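Local coordinates for BH2331 protein (PDB 1VL5), which probably acts as an S-adenosylmethionine-dependent methyltransferase, moving a methyl group to an acceptor that is not known, at residues L42-G47 with H105-R110; V51-A56 with A77-N82; K61-D66 with E88-D93; S121-A126 with A180-E185; Q135-D140 with L246-K251. One frame throughout, in Å; residues are numbered along the deposited sequence.

In the fold
Interactions 1, 3 and 5 are strand pairings in one mixed sheet, whose strand order matches the Rossmann-like methyltransferase fold. Interaction 2 joins helices on one face; interaction 4 sets helix 119-129, on the other, against the turn between helix 170-180 and strand 183-195. Interaction 1 lies in the buried middle, joined to 3 through strands 40-44 and 61-66 and to 5 through strands 104-110 and 134-142. Interaction 3, nearer the sheet edge, carries a surface salt bridge, whereas buried 5 satisfies a lysine with carbonyl oxygens. Partly buried 2 has a hydrogen bond between asparagine side chains; 4 has none across it and is mainly apolar packing. D43 ties 1 to 2 through A52, and D66 ties 3 to 1 through G47.

Interaction 1: L42-G47 with H105-R110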
# COMPACT_ATOMS: atom_id res chain seq x y z
N LEU A 42 -6.25 7.55 11.34
CA LEU A 42 -5.07 6.78 11.63
C LEU A 42 -4.41 6.35 10.32
O LEU A 42 -5.00 5.61 9.50
CB LEU A 42 -5.48 5.54 12.44
CG LEU A 42 -4.44 4.47 12.70
CD1 LEU A 42 -3.46 5.06 13.62
CD2 LEU A 42 -5.03 3.16 13.25
N ASP A 43 -3.17 6.81 10.11
CA ASP A 43 -2.36 6.45 8.94
C ASP A 43 -1.42 5.31 9.30
O ASP A 43 -0.44 5.52 10.00
CB ASP A 43 -1.60 7.68 8.43
CG ASP A 43 -0.83 7.42 7.11
OD1 ASP A 43 -1.21 6.50 6.31
OD2 ASP A 43 0.17 8.15 6.89
N VAL A 44 -1.84 4.09 8.95
CA VAL A 44 -1.14 2.86 9.30
C VAL A 44 0.09 2.66 8.39
O VAL A 44 -0.03 2.72 7.15
CB VAL A 44 -2.09 1.63 9.26
CG1 VAL A 44 -1.37 0.35 9.59
CG2 VAL A 44 -3.24 1.82 10.21
N ALA A 45 1.25 2.42 9.03
CA ALA A 45 2.54 2.24 8.36
C ALA A 45 2.84 3.50 7.58
O ALA A 45 2.97 3.53 6.36
CB ALA A 45 2.49 1.02 7.45
N THR A 46 2.88 4.61 8.31
CA THR A 46 2.96 5.87 7.68
C THR A 46 4.24 6.03 6.80
O THR A 46 4.22 6.80 5.81
CB THR A 46 2.84 6.99 8.75
OG1 THR A 46 2.70 8.24 8.11
CG2 THR A 46 4.01 7.01 9.59
N GLY A 47 5.32 5.36 7.17
CA GLY A 47 6.55 5.34 6.32
C GLY A 47 7.11 6.74 6.20
O GLY A 47 7.40 7.36 7.21
N HIS A 105 -12.41 7.93 12.69
CA HIS A 105 -13.33 7.98 11.56
C HIS A 105 -12.77 7.31 10.31
O HIS A 105 -13.52 6.73 9.51
CB HIS A 105 -13.70 9.41 11.25
CG HIS A 105 -14.27 10.14 12.43
ND1 HIS A 105 -13.46 10.77 13.36
CD2 HIS A 105 -15.54 10.33 12.84
CE1 HIS A 105 -14.23 11.36 14.27
NE2 HIS A 105 -15.49 11.10 13.98
N ILE A 106 -11.44 7.39 10.14
CA ILE A 106 -10.76 6.88 8.96
C ILE A 106 -9.51 6.12 9.35
O ILE A 106 -8.78 6.54 10.20
CB ILE A 106 -10.39 8.04 7.96
CG1 ILE A 106 -11.64 8.78 7.50
CG2 ILE A 106 -9.64 7.45 6.75
CD1 ILE A 106 -11.37 10.01 6.64
N VAL A 107 -9.29 4.96 8.73
CA VAL A 107 -7.99 4.33 8.77
C VAL A 107 -7.49 4.33 7.35
O VAL A 107 -8.20 3.88 6.45
CB VAL A 107 -8.04 2.88 9.33
CG1 VAL A 107 -6.67 2.24 9.28
CG2 VAL A 107 -8.53 2.86 10.74
N THR A 108 -6.28 4.83 7.15
CA THR A 108 -5.61 4.75 5.87
C THR A 108 -4.38 3.86 5.91
O THR A 108 -3.69 3.75 6.94
CB THR A 108 -5.15 6.15 5.33
OG1 THR A 108 -4.46 6.93 6.34
CG2 THR A 108 -6.28 6.90 4.84
N CYS A 109 -4.09 3.23 4.79
CA CYS A 109 -2.92 2.39 4.66
C CYS A 109 -2.53 2.27 3.18
O CYS A 109 -3.28 1.71 2.39
CB CYS A 109 -3.19 0.99 5.20
SG CYS A 109 -1.70 0.01 5.31
N ARG A 110 -1.39 2.87 2.81
CA ARG A 110 -1.00 3.02 1.44
C ARG A 110 0.39 2.41 1.18
O ARG A 110 1.35 2.71 1.88
CB ARG A 110 -1.04 4.49 1.07
CG ARG A 110 -0.59 4.81 -0.38
CD ARG A 110 -0.98 6.17 -0.81
NE ARG A 110 -0.90 6.33 -2.26
CZ ARG A 110 0.22 6.50 -2.95
NH1 ARG A 110 1.41 6.53 -2.35
NH2 ARG A 110 0.15 6.61 -4.26
O HOH W 1 0.00 4.50 4.95
O HOH W 2 3.46 3.26 3.70
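D43 and T108 meet side chain to side chain where strands 40-44 and 104-110 run parallel in the middle of the sheet. T108 OG1 donates a long hydrogen bond of 3.3 Å to D43 OD1, approaching from above the carboxylate plane. The hydroxyl stands between its own backbone N and carbonyl carbon (chi1 47°), a position a small oxygen tolerates easily. On the opposite face V44 CG2 lies 3.6 Å from V107 CG1, a contact suited to branched, apolar side chains in a buried strand.

The backbones are joined by L42 N to I106 O, by T108 N to L42 O at 2.8 Å, and by V44 N to T108 O at 2.8 Å. Past V44 the chains part, and water 2 bridges A45 O and R110 O, donating to both, while water 1 accepts from R110 N and lies 2.7 Å from D43 OD1. D43 OD2 accepts from T46 OG1 at 2.8 Å and from the backbone N of A52, so one carboxylate links strand, turn and helix. An alanine at D43 would probably leave the donors of T108, T46 and A52 without this acceptor and free the turn to shift.

V51 and F55 of helix 50-55 cover the D43 and T108 face, F122 and A126 of helix 119-129 the V44 and V107 face, with strands 61-66 and 134-142 as neighbours in the sheet.

Interaction 2: V51-A56 with A77-N82; sequences VANAFA and AFIEGN
N53 and I79 bring the two helices together, their CA atoms 5.3 Å apart. The short helical segments 51-55 and 77-81 run nearly parallel, inclined by 16° with axes 9.5 Å apart at closest approach, so side chains rather than backbones make the contact.

N53 does most of this work. Its CG stands anti to the backbone N (chi1 -173°), which carries it toward F78; the amide beyond meets N82. OD1 accepts a hydrogen bond of 2.8 Å from N82 ND2 that is almost straight, 170° at the hydrogen; it lies close to the amide plane of N82 but is tilted from that of N53. Asparagine, short and able to donate or accept, fits both the partly exposed helix surface at N53 and the exposed position of N82 just past a helix end. F78 adds its ring, CE2 standing 3.4 Å from N53 CG with the two side chains crossing at about a right angle, and N82 ND2 sits 3.7 Å above one ring face, offset toward the rim.

Closer to the sheet the contact turns apolar. I79 CG1 is 4.0 Å from N53 CB, and I79 CD1 touches A52 CB at 3.8 Å; the small methyl of A52 lets helix 50-55 settle close against V62 and A64 below. Two successive parallel helices over one face of the parallel part of the sheet are characteristic of the Rossmann-like methyltransferase fold, and A52 falls in what is probably its glycine-rich strand-turn-helix signature.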
# COMPACT_ATOMS: atom_id res chain seq x y z
N VAL A 51 0.82 10.12 3.28
CA VAL A 51 -0.64 10.11 3.44
C VAL A 51 -1.08 11.07 4.58
O VAL A 51 -1.97 11.89 4.40
CB VAL A 51 -1.20 8.68 3.56
CG1 VAL A 51 -2.72 8.67 3.75
CG2 VAL A 51 -0.87 7.87 2.32
N ALA A 52 -0.48 10.92 5.76
CA ALA A 52 -0.78 11.81 6.84
C ALA A 52 -0.59 13.24 6.42
O ALA A 52 -1.38 14.12 6.79
CB ALA A 52 0.15 11.52 8.08
N ASN A 53 0.50 13.49 5.68
CA ASN A 53 0.80 14.84 5.18
C ASN A 53 -0.34 15.41 4.34
O ASN A 53 -0.74 16.55 4.52
CB ASN A 53 2.02 14.77 4.26
CG ASN A 53 2.49 16.12 3.83
OD1 ASN A 53 3.04 16.88 4.63
ND2 ASN A 53 2.32 16.43 2.54
N ALA A 54 -0.84 14.57 3.42
CA ALA A 54 -1.94 14.96 2.54
C ALA A 54 -3.26 15.18 3.28
O ALA A 54 -3.99 16.09 2.93
CB ALA A 54 -2.12 13.92 1.45
N PHE A 55 -3.56 14.37 4.29
CA PHE A 55 -4.86 14.41 4.97
C PHE A 55 -4.93 15.54 6.00
O PHE A 55 -6.00 16.16 6.22
CB PHE A 55 -5.17 13.05 5.64
CG PHE A 55 -5.89 12.06 4.73
CD1 PHE A 55 -5.26 11.49 3.66
CD2 PHE A 55 -7.20 11.73 4.95
CE1 PHE A 55 -5.91 10.60 2.82
CE2 PHE A 55 -7.84 10.83 4.15
CZ PHE A 55 -7.20 10.27 3.07
N ALA A 56 -3.77 15.81 6.59
CA ALA A 56 -3.65 16.74 7.74
C ALA A 56 -4.40 18.07 7.63
O ALA A 56 -5.14 18.43 8.55
CB ALA A 56 -2.17 17.00 8.10
N ALA A 77 9.80 14.80 10.07
CA ALA A 77 10.61 15.81 9.39
C ALA A 77 9.88 16.26 8.13
O ALA A 77 9.80 17.44 7.88
CB ALA A 77 12.01 15.29 9.04
N PHE A 78 9.30 15.33 7.40
CA PHE A 78 8.60 15.69 6.21
C PHE A 78 7.29 16.47 6.51
O PHE A 78 7.04 17.57 5.95
CB PHE A 78 8.28 14.44 5.43
CG PHE A 78 7.43 14.70 4.21
CD1 PHE A 78 7.95 15.36 3.13
CD2 PHE A 78 6.14 14.22 4.14
CE1 PHE A 78 7.19 15.57 2.00
CE2 PHE A 78 5.38 14.44 3.03
CZ PHE A 78 5.90 15.09 1.95
N ILE A 79 6.49 15.92 7.42
CA ILE A 79 5.17 16.48 7.73
C ILE A 79 5.31 17.86 8.39
O ILE A 79 4.60 18.85 7.99
CB ILE A 79 4.35 15.45 8.57
CG1 ILE A 79 4.03 14.23 7.73
CG2 ILE A 79 3.07 16.11 9.21
CD1 ILE A 79 3.62 13.00 8.52
N GLU A 80 6.24 17.99 9.35
CA GLU A 80 6.37 19.28 10.03
C GLU A 80 7.03 20.31 9.11
O GLU A 80 6.82 21.53 9.27
CB GLU A 80 7.10 19.16 11.37
CG GLU A 80 8.60 19.14 11.28
CD GLU A 80 9.32 18.92 12.65
OE1 GLU A 80 8.67 18.98 13.72
OE2 GLU A 80 10.55 18.70 12.62
N GLY A 81 7.83 19.82 8.16
CA GLY A 81 8.33 20.61 7.09
C GLY A 81 7.26 21.32 6.25
O GLY A 81 7.50 22.43 5.76
N ASN A 82 6.10 20.69 6.10
CA ASN A 82 4.96 21.31 5.40
C ASN A 82 4.02 22.06 6.29
O ASN A 82 2.99 22.56 5.84
CB ASN A 82 4.19 20.28 4.60
CG ASN A 82 5.02 19.73 3.46
OD1 ASN A 82 5.74 20.48 2.79
ND2 ASN A 82 4.96 18.43 3.25

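Interaction 3: K61-D66 with E88-D93; sequences KVVAFD and EYVQGD
K61 and E88 close one end of this parallel strand pair with a salt bridge, NZ to OE1 at 2.7 Å. The ammonium reaches the anti side of the carboxylate oxygen, 32° out of its plane, at the end of an extended lysine chain. Long, flexible charged residues suit this solvent-facing border.

Inward, the backbones alternate partners: E88 N to V62 O, A64 N to E88 O at 2.8 Å, V90 N to A64 O, and D66 N to V90 O. G92 N finishes the series on D66 O at 2.8 Å, from above the carbonyl plane. The D66 carboxylate turns elsewhere, to the backbone N of G47.

V63 CG1 packs on V90 CG2 at 3.6 Å, and F65 CD1 lies 4.0 Å from V90 CG1. The F65 ring also presses CZ to within 3.3 Å of G92 C, with G92 O over one ring face; any side chain at G92 would strike the ring, so glycine fits. On the opposite face of the sheet, A64 CB touches Y89 CD2 at 3.8 Å.

Helix 69-81, the crossover between these two strands, covers the Y89 face through R76 and I79, F99 packs against F65 and V90, and strand 40-44 flanks strand 61-66 on its far side.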
# COMPACT_ATOMS: atom_id res chain seq x y z
N LYS A 61 -7.58 15.65 13.25
CA LYS A 61 -6.33 15.10 13.78
C LYS A 61 -5.88 13.89 13.01
O LYS A 61 -6.72 13.09 12.56
CB LYS A 61 -6.54 14.68 15.22
CG LYS A 61 -5.35 13.90 15.77
CD LYS A 61 -5.22 13.98 17.27
CE LYS A 61 -4.05 13.13 17.72
NZ LYS A 61 -4.14 12.98 19.15
N VAL A 62 -4.57 13.71 12.89
CA VAL A 62 -3.99 12.50 12.27
C VAL A 62 -3.01 11.82 13.25
O VAL A 62 -2.18 12.49 13.88
CB VAL A 62 -3.24 12.79 10.96
CG1 VAL A 62 -2.74 11.48 10.32
CG2 VAL A 62 -4.11 13.60 9.95
N VAL A 63 -3.11 10.50 13.37
CA VAL A 63 -2.11 9.73 14.05
C VAL A 63 -1.31 9.04 12.99
O VAL A 63 -1.84 8.22 12.26
CB VAL A 63 -2.72 8.71 15.04
CG1 VAL A 63 -1.67 7.83 15.64
CG2 VAL A 63 -3.51 9.45 16.13
N ALA A 64 -0.03 9.36 12.90
CA ALA A 64 0.90 8.69 11.98
C ALA A 64 1.57 7.57 12.74
O ALA A 64 2.30 7.80 13.73
CB ALA A 64 1.94 9.73 11.47
N PHE A 65 1.35 6.35 12.27
CA PHE A 65 1.65 5.14 13.03
C PHE A 65 2.63 4.24 12.27
O PHE A 65 2.38 3.87 11.11
CB PHE A 65 0.30 4.44 13.21
CG PHE A 65 0.34 3.17 13.98
CD1 PHE A 65 0.60 3.17 15.37
CD2 PHE A 65 0.02 1.97 13.37
CE1 PHE A 65 0.57 1.99 16.09
CE2 PHE A 65 -0.01 0.80 14.10
CZ PHE A 65 0.29 0.84 15.49
N ASP A 66 3.71 3.84 12.93
CA ASP A 66 4.62 2.89 12.30
C ASP A 66 5.46 2.17 13.35
O ASP A 66 5.40 2.48 14.55
CB ASP A 66 5.52 3.54 11.24
CG ASP A 66 5.74 2.66 10.01
OD1 ASP A 66 5.94 1.42 10.19
OD2 ASP A 66 5.72 3.20 8.87
N GLU A 88 0.02 13.40 15.45
CA GLU A 88 0.62 12.68 16.56
C GLU A 88 1.31 11.41 16.02
O GLU A 88 0.70 10.65 15.27
CB GLU A 88 -0.44 12.31 17.58
CG GLU A 88 0.18 11.58 18.81
CD GLU A 88 -0.76 11.49 20.03
OE1 GLU A 88 -1.99 11.51 19.81
OE2 GLU A 88 -0.23 11.39 21.19
N TYR A 89 2.57 11.21 16.41
CA TYR A 89 3.39 10.09 15.92
C TYR A 89 3.38 9.01 17.00
O TYR A 89 3.64 9.27 18.20
CB TYR A 89 4.82 10.59 15.60
CG TYR A 89 4.79 11.75 14.58
CD1 TYR A 89 4.63 13.06 14.98
CD2 TYR A 89 4.86 11.50 13.21
CE1 TYR A 89 4.56 14.11 14.05
CE2 TYR A 89 4.76 12.52 12.26
CZ TYR A 89 4.64 13.84 12.70
OH TYR A 89 4.56 14.87 11.78
N VAL A 90 3.03 7.79 16.59
CA VAL A 90 2.80 6.68 17.51
C VAL A 90 3.42 5.40 16.95
O VAL A 90 3.25 5.05 15.78
CB VAL A 90 1.27 6.46 17.80
CG1 VAL A 90 1.04 5.22 18.74
CG2 VAL A 90 0.63 7.74 18.41
N GLN A 91 4.14 4.68 17.79
CA GLN A 91 4.86 3.52 17.35
C GLN A 91 4.03 2.28 17.65
O GLN A 91 3.35 2.21 18.69
CB GLN A 91 6.18 3.49 18.09
CG GLN A 91 7.09 2.36 17.76
CD GLN A 91 8.33 2.35 18.69
OE1 GLN A 91 8.98 3.39 18.90
NE2 GLN A 91 8.64 1.18 19.25
N GLY A 92 4.06 1.30 16.74
CA GLY A 92 3.42 0.01 16.98
C GLY A 92 3.18 -0.79 15.70
O GLY A 92 3.50 -0.36 14.57
N ASP A 93 2.53 -1.92 15.89
CA ASP A 93 2.32 -2.90 14.81
C ASP A 93 0.88 -2.85 14.29
O ASP A 93 -0.06 -2.89 15.07
CB ASP A 93 2.69 -4.30 15.31
CG ASP A 93 2.71 -5.34 14.17
OD1 ASP A 93 1.87 -5.27 13.28
OD2 ASP A 93 3.61 -6.19 14.09

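Interaction 4: S121-A126 with A180-E185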
# COMPACT_ATOMS: atom_id res chain seq x y z
N SER A 121 -4.89 -9.75 10.28
CA SER A 121 -4.95 -9.13 11.61
C SER A 121 -4.95 -7.66 11.55
O SER A 121 -5.54 -7.01 12.44
CB SER A 121 -3.80 -9.59 12.52
OG SER A 121 -3.70 -10.99 12.51
N PHE A 122 -4.26 -7.08 10.57
CA PHE A 122 -4.34 -5.65 10.37
C PHE A 122 -5.79 -5.27 10.00
O PHE A 122 -6.34 -4.33 10.53
CB PHE A 122 -3.32 -5.16 9.32
CG PHE A 122 -3.82 -4.03 8.50
CD1 PHE A 122 -3.87 -2.75 9.01
CD2 PHE A 122 -4.22 -4.24 7.18
CE1 PHE A 122 -4.33 -1.74 8.26
CE2 PHE A 122 -4.69 -3.18 6.41
CZ PHE A 122 -4.75 -1.95 6.97
N VAL A 123 -6.41 -6.04 9.11
CA VAL A 123 -7.76 -5.72 8.70
C VAL A 123 -8.72 -5.76 9.88
O VAL A 123 -9.54 -4.89 9.99
CB VAL A 123 -8.25 -6.65 7.59
CG1 VAL A 123 -9.64 -6.23 7.22
CG2 VAL A 123 -7.34 -6.54 6.35
N SER A 124 -8.64 -6.76 10.74
CA SER A 124 -9.54 -6.85 11.88
C SER A 124 -9.25 -5.77 12.89
O SER A 124 -10.18 -5.20 13.47
CB SER A 124 -9.51 -8.24 12.55
OG SER A 124 -8.23 -8.55 12.97
N GLU A 125 -7.98 -5.44 13.07
CA GLU A 125 -7.62 -4.33 13.93
C GLU A 125 -8.12 -3.02 13.38
O GLU A 125 -8.57 -2.18 14.13
CB GLU A 125 -6.12 -4.27 14.18
CG GLU A 125 -5.58 -5.29 15.14
CD GLU A 125 -6.13 -5.08 16.54
OE1 GLU A 125 -5.57 -4.21 17.23
OE2 GLU A 125 -7.17 -5.74 16.88
N ALA A 126 -8.02 -2.83 12.06
CA ALA A 126 -8.59 -1.63 11.44
C ALA A 126 -10.10 -1.53 11.70
O ALA A 126 -10.56 -0.50 12.17
CB ALA A 126 -8.25 -1.55 9.95
N ALA A 180 -13.76 -9.73 8.00
CA ALA A 180 -13.61 -8.82 9.13
C ALA A 180 -14.88 -8.01 9.42
O ALA A 180 -14.99 -7.37 10.49
CB ALA A 180 -12.47 -7.88 8.87
N GLY A 181 -15.83 -8.00 8.49
CA GLY A 181 -17.08 -7.28 8.69
C GLY A 181 -17.20 -6.01 7.92
O GLY A 181 -18.20 -5.33 8.07
N PHE A 182 -16.20 -5.66 7.09
CA PHE A 182 -16.26 -4.43 6.32
C PHE A 182 -17.22 -4.64 5.17
O PHE A 182 -17.34 -5.76 4.64
CB PHE A 182 -14.89 -4.09 5.72
CG PHE A 182 -13.97 -3.39 6.65
CD1 PHE A 182 -14.17 -2.06 6.94
CD2 PHE A 182 -12.86 -4.04 7.18
CE1 PHE A 182 -13.32 -1.40 7.76
CE2 PHE A 182 -12.00 -3.39 8.01
CZ PHE A 182 -12.23 -2.05 8.31
N GLU A 183 -17.87 -3.57 4.75
CA GLU A 183 -18.64 -3.58 3.49
C GLU A 183 -17.95 -2.67 2.49
O GLU A 183 -17.89 -1.48 2.66
CB GLU A 183 -20.08 -3.17 3.71
CG GLU A 183 -20.89 -4.20 4.49
CD GLU A 183 -22.31 -3.78 4.79
OE1 GLU A 183 -22.66 -2.59 4.74
OE2 GLU A 183 -23.09 -4.67 5.10
N LEU A 184 -17.36 -3.28 1.49
CA LEU A 184 -16.74 -2.59 0.40
C LEU A 184 -17.76 -1.65 -0.24
O LEU A 184 -18.91 -1.99 -0.43
CB LEU A 184 -16.22 -3.57 -0.64
CG LEU A 184 -15.45 -2.92 -1.79
CD1 LEU A 184 -14.11 -2.30 -1.34
CD2 LEU A 184 -15.21 -3.91 -2.89
N GLU A 185 -17.32 -0.44 -0.50
CA GLU A 185 -18.10 0.54 -1.25
C GLU A 185 -17.53 0.72 -2.64
O GLU A 185 -18.28 0.74 -3.57
CB GLU A 185 -18.14 1.88 -0.50
CG GLU A 185 -18.99 1.78 0.77
CD GLU A 185 -19.24 3.06 1.48
OE1 GLU A 185 -18.59 4.08 1.18
OE2 GLU A 185 -20.14 3.01 2.37
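F182 reaches from the loop just before strand 183-195 to V123 and A126 on helix 119-129. Its CB points toward the helix, and chi1 of -83° puts CG beside the backbone N, with the ring beyond it against V123. Along the ring, CD2 lies 3.9 Å from V123 CG1. CE2 lies 3.8 Å from the same methyl and 3.5 Å from V123 O, which is at the ring edge and in its plane, where the slightly positive C-H rim of an aromatic meets a carbonyl oxygen favourably. CZ, at the tip, comes 4.0 Å from A126 C and 4.3 Å from A126 CB; a small residue at that position admits the ring.

V123 CG1 also touches A180 CB, at 3.7 Å, so this one methyl meets both residues. No hydrogen bond crosses the contact. An alanine at F182 would probably open a gap beside V123 and A126 and leave Y127, whose ring meets F182 edge-to-face, without its aromatic partner.

Between the two contact residues, G181 closes helix 170-180 with a Schellman motif; its positive phi, easy for glycine, turns the chain so that A180 and F182 can both face helix 119-129. L136 and A249 of the sheet and L177 of helix 170-180 also pack around F182. Helices 119-129 and 170-180 lying together on one face of the central sheet fit the layered alpha-beta-alpha build of Rossmann-like methyltransferases.

Interaction 5: Q135-D140 with L246-K251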
# COMPACT_ATOMS: atom_id res chain seq x y z
N GLN A 135 -14.49 4.57 7.84
CA GLN A 135 -14.04 3.93 6.62
C GLN A 135 -12.56 3.53 6.63
O GLN A 135 -11.75 4.19 7.24
CB GLN A 135 -14.33 4.83 5.41
CG GLN A 135 -13.70 6.25 5.55
CD GLN A 135 -13.80 7.10 4.29
OE1 GLN A 135 -13.60 6.61 3.17
NE2 GLN A 135 -14.07 8.39 4.45
N LEU A 136 -12.26 2.44 5.94
CA LEU A 136 -10.89 2.04 5.65
C LEU A 136 -10.61 2.40 4.20
O LEU A 136 -11.36 2.04 3.33
CB LEU A 136 -10.73 0.53 5.83
CG LEU A 136 -9.43 -0.07 5.31
CD1 LEU A 136 -8.21 0.40 6.05
CD2 LEU A 136 -9.57 -1.62 5.37
N LEU A 137 -9.49 3.08 3.99
CA LEU A 137 -8.98 3.41 2.69
C LEU A 137 -7.65 2.68 2.53
O LEU A 137 -6.66 3.05 3.14
CB LEU A 137 -8.82 4.94 2.60
CG LEU A 137 -10.16 5.71 2.57
CD1 LEU A 137 -10.00 7.15 3.02
CD2 LEU A 137 -10.84 5.70 1.21
N LEU A 138 -7.62 1.68 1.65
CA LEU A 138 -6.46 0.82 1.49
C LEU A 138 -5.98 0.84 0.07
O LEU A 138 -6.77 0.63 -0.86
CB LEU A 138 -6.84 -0.59 1.90
CG LEU A 138 -5.87 -1.77 1.80
CD1 LEU A 138 -4.65 -1.58 2.64
CD2 LEU A 138 -6.60 -3.03 2.25
N VAL A 139 -4.67 1.10 -0.10
CA VAL A 139 -4.02 1.23 -1.39
C VAL A 139 -2.80 0.32 -1.37
O VAL A 139 -2.03 0.33 -0.40
CB VAL A 139 -3.57 2.68 -1.71
CG1 VAL A 139 -2.68 2.70 -2.96
CG2 VAL A 139 -4.75 3.58 -1.94
N ASP A 140 -2.69 -0.53 -2.39
CA ASP A 140 -1.56 -1.41 -2.52
C ASP A 140 -1.48 -1.95 -3.93
O ASP A 140 -2.43 -1.93 -4.69
CB ASP A 140 -1.68 -2.59 -1.53
CG ASP A 140 -0.30 -3.09 -1.03
OD1 ASP A 140 0.71 -2.41 -1.26
OD2 ASP A 140 -0.27 -4.19 -0.45
N LEU A 246 -7.15 0.71 -5.01
CA LEU A 246 -7.62 1.59 -3.97
C LEU A 246 -9.01 1.11 -3.59
O LEU A 246 -9.94 1.13 -4.43
CB LEU A 246 -7.67 3.03 -4.51
CG LEU A 246 -8.00 4.32 -3.73
CD1 LEU A 246 -8.09 5.43 -4.74
CD2 LEU A 246 -9.27 4.27 -3.02
N MSE A 247 -9.15 0.71 -2.32
CA MSE A 247 -10.43 0.30 -1.74
C MSE A 247 -10.93 1.25 -0.63
O MSE A 247 -10.13 1.74 0.18
CB MSE A 247 -10.33 -1.15 -1.27
CG MSE A 247 -10.00 -2.10 -2.36
SE MSE A 247 -9.53 -3.88 -1.63
CE MSE A 247 -7.86 -3.32 -0.98
N LYS A 248 -12.22 1.58 -0.70
CA LYS A 248 -12.96 2.30 0.31
C LYS A 248 -13.96 1.29 0.84
O LYS A 248 -14.86 0.86 0.10
CB LYS A 248 -13.71 3.49 -0.33
CG LYS A 248 -14.47 4.40 0.63
CD LYS A 248 -15.32 5.42 -0.15
CE LYS A 248 -16.04 6.35 0.73
NZ LYS A 248 -15.23 7.50 1.21
N ALA A 249 -13.77 0.87 2.09
CA ALA A 249 -14.61 -0.12 2.75
C ALA A 249 -15.23 0.51 4.01
O ALA A 249 -14.55 1.20 4.75
CB ALA A 249 -13.79 -1.35 3.13
N ARG A 250 -16.52 0.31 4.22
CA ARG A 250 -17.26 0.86 5.36
C ARG A 250 -17.38 -0.12 6.52
O ARG A 250 -17.68 -1.30 6.32
CB ARG A 250 -18.64 1.26 4.87
CG ARG A 250 -19.51 2.05 5.81
CD ARG A 250 -19.02 3.47 6.01
NE ARG A 250 -18.87 4.22 4.78
CZ ARG A 250 -18.29 5.41 4.72
NH1 ARG A 250 -17.85 5.98 5.82
NH2 ARG A 250 -18.21 6.05 3.56
N LYS A 251 -17.08 0.36 7.73
CA LYS A 251 -17.56 -0.30 8.95
C LYS A 251 -19.04 0.15 9.17
O LYS A 251 -19.33 1.33 9.30
CB LYS A 251 -16.75 0.07 10.17
CG LYS A 251 -17.28 -0.41 11.50
CD LYS A 251 -16.19 -0.33 12.58
CE LYS A 251 -16.58 -1.05 13.91
NZ LYS A 251 -15.61 -0.73 15.00
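K248 NZ is gripped by two oxygens, donating to Q135 OE1 at 2.7 Å and to I32 O near the end of helix 26-33. At Q135 it arrives well to the side of the C=O direction, 115° at the oxygen, and tilted from the amide plane. The lysine runs extended as far as CE and then bends, chi4 of 83° turning NZ toward the glutamine. For a buried ammonium these carbonyl partners, with the negative end of the helix close by, would probably ease the cost of its charge. Q135 NE2 donates in turn to A33 O, fixing which way its amide is turned.

Beside this pair, the R250 guanidinium has Q135 CB over one face, 3.7 Å above the plane and offset toward the rim; its NH1 donates to G133 O and its NE forms a salt bridge with E185 OE2.

The strands are antiparallel. L136 with A249 and L138 with M247 are the hydrogen-bonded pairs, the bond from M247 N to L138 O being 2.8 Å and nearly straight at 173°. Strand 236-250, inserted between strands 134-142 and 183-195 and running against both, is the reversed strand characteristic of the Rossmann-like methyltransferase sheet.

V139 CG2 meets L246 CG at 3.8 Å, and L137 CD2 lies 3.9 Å from K248 CG, the two chains side by side; L137 and L246 face helix 26-33. On the other face the selenomethionine M247 lies alongside L138, its CE a tight 3.5 Å from L138 CD2, with W173 of helix 170-180 touching both.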